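Local coordinates for metastasis-associated protein MTA1 (Homo sapiens, PDB 6G16) that acts as a scaffold subunit of the NuRD chromatin-remodelling and deacetylase complex, with this R1 region probably recruiting an RBBP-type histone-binding protein, at residues Pro72-Ala75 with Val76-Tyr79; Ile42-Ala45 with Ala46-Glu50. All blocks are in the same frame, centred on the assembly; numbering follows the deposited sequence.

Contact 1. Residues Pro72-Ala75 with Val76-Tyr79; sequences PLEA and VLRY
L73 meets V76 one helical turn ahead of it, the two branched side chains passing at a slant. The touching methyls are L73 CD1 and V76 CG1, 3.7 Å apart. The contact with L77 is looser: L73 CG and L77 CG stand 4.3 Å from one another. With CG opposite its carbonyl carbon (chi1 -55°), L77 lies back over the preceding turn, its CG next to the carbonyl oxygen of L73. Leucine and valine suit this flank because the chain of another protein covers it: polar side chains of that protein pack on L73 and on V76, and an apolar one on L77. The segment is the first turns of helix 73-81, an amphipathic helix with P72 as its N-cap residue. Proline fits there, since its ring nitrogen has no hydrogen that would need a partner, while P72 O still accepts from V76 N at 3.0 Å. The backbone bond from L77 N to L73 O follows at 2.8 Å and is almost straight, with an N-H...O angle of 174°. The next two bonds, R78 N to E74 O and Y79 N to A75 O, continue the same i to i+4 pattern. L73 N, at the open start of the helix, donates to an acidic side chain of the other protein. E74 and R78 extend from the exposed flank, where charged ends are at ease, and the Y79 ring stacks farther on against H83.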
loop_
_atom_site.group_PDB
_atom_site.type_symbol
_atom_site.label_atom_id
_atom_site.label_comp_id
_atom_site.label_asym_id
_atom_site.label_seq_id
_atom_site.Cartn_x
_atom_site.Cartn_y
_atom_site.Cartn_z
ATOM N N PRO B 72 -7.242 -22.366 4.003
ATOM C CA PRO B 72 -7.373 -21.411 5.123
ATOM C C PRO B 72 -6.031 -20.979 5.716
ATOM O O PRO B 72 -5.062 -21.733 5.664
ATOM C CB PRO B 72 -8.162 -22.192 6.171
ATOM C CG PRO B 72 -8.812 -23.296 5.445
ATOM C CD PRO B 72 -7.953 -23.626 4.273
ATOM N N LEU B 73 -5.991 -19.790 6.303
ATOM C CA LEU B 73 -4.750 -19.293 6.907
ATOM C C LEU B 73 -4.223 -20.298 7.925
ATOM O O LEU B 73 -3.016 -20.579 8.004
ATOM C CB LEU B 73 -4.936 -17.922 7.550
ATOM C CG LEU B 73 -3.710 -17.275 8.186
ATOM C CD1 LEU B 73 -2.552 -17.127 7.214
ATOM C CD2 LEU B 73 -4.075 -15.910 8.741
ATOM N N GLU B 74 -5.156 -20.861 8.685
ATOM C CA GLU B 74 -4.832 -21.842 9.715
ATOM C C GLU B 74 -4.004 -22.985 9.124
ATOM O O GLU B 74 -2.981 -23.378 9.675
ATOM C CB GLU B 74 -6.137 -22.353 10.356
ATOM C CG GLU B 74 -5.953 -23.233 11.591
ATOM C CD GLU B 74 -5.105 -22.587 12.704
ATOM O OE1 GLU B 74 -4.999 -21.304 12.785
ATOM O OE2 GLU B 74 -4.546 -23.392 13.506
ATOM N N ALA B 75 -4.450 -23.474 7.975
ATOM C CA ALA B 75 -3.773 -24.542 7.263
ATOM C C ALA B 75 -2.410 -24.095 6.747
ATOM O O ALA B 75 -1.460 -24.847 6.801
ATOM C CB ALA B 75 -4.640 -25.009 6.110
ATOM N N VAL B 76 -2.301 -22.881 6.242
ATOM C CA VAL B 76 -0.980 -22.422 5.794
ATOM C C VAL B 76 -0.019 -22.332 6.992
ATOM O O VAL B 76 1.110 -22.772 6.872
ATOM C CB VAL B 76 -0.962 -21.129 4.884
ATOM C CG1 VAL B 76 -2.069 -20.163 5.213
ATOM C CG2 VAL B 76 0.389 -20.399 4.961
ATOM N N LEU B 77 -0.456 -21.774 8.119
ATOM C CA LEU B 77 0.381 -21.759 9.333
ATOM C C LEU B 77 0.775 -23.182 9.809
ATOM O O LEU B 77 1.930 -23.437 10.112
ATOM C CB LEU B 77 -0.301 -21.032 10.475
ATOM C CG LEU B 77 -0.783 -19.597 10.259
ATOM C CD1 LEU B 77 -1.541 -19.117 11.487
ATOM C CD2 LEU B 77 0.380 -18.680 9.994
ATOM N N ARG B 78 -0.172 -24.115 9.814
ATOM C CA ARG B 78 0.147 -25.526 10.065
ATOM C C ARG B 78 1.260 -26.046 9.122
ATOM O O ARG B 78 2.216 -26.700 9.584
ATOM C CB ARG B 78 -1.130 -26.387 9.980
ATOM C CG ARG B 78 -0.953 -27.909 9.910
ATOM C CD ARG B 78 -0.914 -28.535 11.285
ATOM N NE ARG B 78 -0.431 -29.915 11.238
ATOM C CZ ARG B 78 0.027 -30.601 12.291
ATOM N NH1 ARG B 78 0.082 -30.047 13.510
ATOM N NH2 ARG B 78 0.441 -31.861 12.128
ATOM N N TYR B 79 1.143 -25.760 7.823
ATOM C CA TYR B 79 2.198 -26.122 6.855
ATOM C C TYR B 79 3.563 -25.503 7.237
ATOM O O TYR B 79 4.594 -26.164 7.173
ATOM C CB TYR B 79 1.820 -25.723 5.409
ATOM C CG TYR B 79 2.934 -26.037 4.423
ATOM C CD1 TYR B 79 3.954 -25.114 4.169
ATOM C CD2 TYR B 79 2.983 -27.265 3.773
ATOM C CE1 TYR B 79 4.979 -25.413 3.301
ATOM C CE2 TYR B 79 4.010 -27.568 2.886
ATOM C CZ TYR B 79 5.008 -26.644 2.656
ATOM O OH TYR B 79 6.052 -26.955 1.814
#

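Contact 2. Residues Ile42-Ala45 with Ala46-Glu50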
loop_
_atom_site.group_PDB
_atom_site.type_symbol
_atom_site.label_atom_id
_atom_site.label_comp_id
_atom_site.label_asym_id
_atom_site.label_seq_id
_atom_site.Cartn_x
_atom_site.Cartn_y
_atom_site.Cartn_z
ATOM N N ILE B 42 3.500 -10.204 -24.198
ATOM C CA ILE B 42 2.597 -11.329 -24.290
ATOM C C ILE B 42 2.244 -11.550 -25.764
ATOM O O ILE B 42 1.967 -10.605 -26.490
ATOM C CB ILE B 42 1.331 -11.046 -23.449
ATOM C CG1 ILE B 42 1.712 -11.092 -21.979
ATOM C CG2 ILE B 42 0.204 -12.041 -23.761
ATOM C CD1 ILE B 42 0.654 -10.563 -21.050
ATOM N N ASN B 43 2.189 -12.804 -26.180
ATOM C CA ASN B 43 1.784 -13.163 -27.542
ATOM C C ASN B 43 0.282 -12.976 -27.830
ATOM O O ASN B 43 -0.463 -13.935 -28.035
ATOM C CB ASN B 43 2.209 -14.599 -27.798
ATOM C CG ASN B 43 2.367 -14.925 -29.269
ATOM O OD1 ASN B 43 1.818 -14.244 -30.168
ATOM N ND2 ASN B 43 3.123 -16.009 -29.530
ATOM N N SER B 44 -0.147 -11.720 -27.884
ATOM C CA SER B 44 -1.560 -11.406 -28.121
ATOM C C SER B 44 -2.086 -11.916 -29.474
ATOM O O SER B 44 -3.228 -12.357 -29.586
ATOM C CB SER B 44 -1.805 -9.891 -27.995
ATOM O OG SER B 44 -1.512 -9.205 -29.194
ATOM N N ALA B 45 -1.265 -11.840 -30.506
ATOM C CA ALA B 45 -1.673 -12.356 -31.826
ATOM C C ALA B 45 -2.126 -13.819 -31.722
ATOM O O ALA B 45 -3.303 -14.147 -31.995
ATOM C CB ALA B 45 -0.536 -12.209 -32.846
ATOM N N ALA B 46 -1.202 -14.667 -31.259
ATOM C CA ALA B 46 -1.508 -16.079 -31.016
ATOM C C ALA B 46 -2.801 -16.278 -30.198
ATOM O O ALA B 46 -3.638 -17.106 -30.567
ATOM C CB ALA B 46 -0.333 -16.755 -30.339
ATOM N N ILE B 47 -2.962 -15.502 -29.123
ATOM C CA ILE B 47 -4.145 -15.591 -28.248
ATOM C C ILE B 47 -5.414 -15.262 -29.017
ATOM O O ILE B 47 -6.389 -16.005 -28.900
ATOM C CB ILE B 47 -4.020 -14.686 -26.993
ATOM C CG1 ILE B 47 -2.907 -15.219 -26.077
ATOM C CG2 ILE B 47 -5.343 -14.600 -26.218
ATOM C CD1 ILE B 47 -2.494 -14.249 -24.975
ATOM N N LYS B 48 -5.386 -14.167 -29.786
ATOM C CA LYS B 48 -6.567 -13.705 -30.550
ATOM C C LYS B 48 -6.977 -14.739 -31.617
ATOM O O LYS B 48 -8.163 -15.030 -31.816
ATOM C CB LYS B 48 -6.290 -12.353 -31.213
ATOM C CG LYS B 48 -6.322 -11.196 -30.226
ATOM C CD LYS B 48 -5.773 -9.909 -30.815
ATOM C CE LYS B 48 -5.364 -8.944 -29.715
ATOM N NZ LYS B 48 -4.847 -7.677 -30.299
ATOM N N ALA B 49 -5.977 -15.297 -32.283
ATOM C CA ALA B 49 -6.214 -16.322 -33.274
ATOM C C ALA B 49 -6.909 -17.502 -32.635
ATOM O O ALA B 49 -8.043 -17.834 -33.006
ATOM C CB ALA B 49 -4.901 -16.755 -33.906
ATOM N N GLU B 50 -6.254 -18.106 -31.640
ATOM C CA GLU B 50 -6.790 -19.327 -31.025
ATOM C C GLU B 50 -8.120 -19.094 -30.298
ATOM O O GLU B 50 -8.916 -20.010 -30.163
ATOM C CB GLU B 50 -5.786 -19.970 -30.081
ATOM C CG GLU B 50 -5.987 -21.484 -29.950
ATOM C CD GLU B 50 -5.567 -22.061 -28.599
ATOM O OE1 GLU B 50 -5.389 -21.308 -27.593
ATOM O OE2 GLU B 50 -5.446 -23.305 -28.532
#
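I42 and I47 touch across the start of helix 44-53, I42 CG2 lying 3.7 Å from I47 CD1 as the two chains pass at an angle. I42 uses its CG2 branch, opposite the backbone N, while I47 sends CG1 and CD1 back toward the loop in an extended form (chi2 167°). Beta-branched isoleucines suit the spot: both pack on L29 of helix 26-29, and an aromatic side chain of another protein covers each. N43 holds the helix end. With CG swung opposite its backbone N (chi1 -157°), OD1 turns over the first turn and accepts from A46 N at 3.2 Å; the donor stands above the amide plane, 54° out of it. The methyl of A46 rests against the same amide, its CB 3.4 Å from N43 CG, and a small residue fits so close to the cap. K48 adopts a long, nearly straight form, CG beside its backbone N, and its methylenes run back past the carbonyl oxygen of S44, which accepts from K48 N at 2.8 Å. The ammonium end arrives near the serine hydroxyl, K48 NZ to S44 OG being 3.8 Å, while the neighbouring protein lays aromatic side chains on S44 and K48. An alanine in place of K48 is likely to strip S44 of its aliphatic cover and open a gap against the aromatic side chain that packs on it. S44 N bonds to I42 O across N43, so the arrangement is an inverse gamma turn leading straight into an asparagine N-cap, a helix start in which turn and cap give the N-H groups of S44 and A46 partners.

The two contacts come in series along the chain, contact 2 on helix 44-53 and contact 1 on helix 73-81, the next helix in sequence, with residues 58-67 between them not modelled. Their centres are 38 Å apart and their nearest atoms about 28 Å, so they do not touch, and they lie on opposite sides of the chain's centre. Both fall within the MTA R1 region and both are helix starts. Contact 2 packs on helix 26-29 of its own chain, whereas the centre of contact 1 lies about 24 Å from the centre of the chain. Both meet the chain of the other protein, consistent with a region that holds its partner at widely separated points.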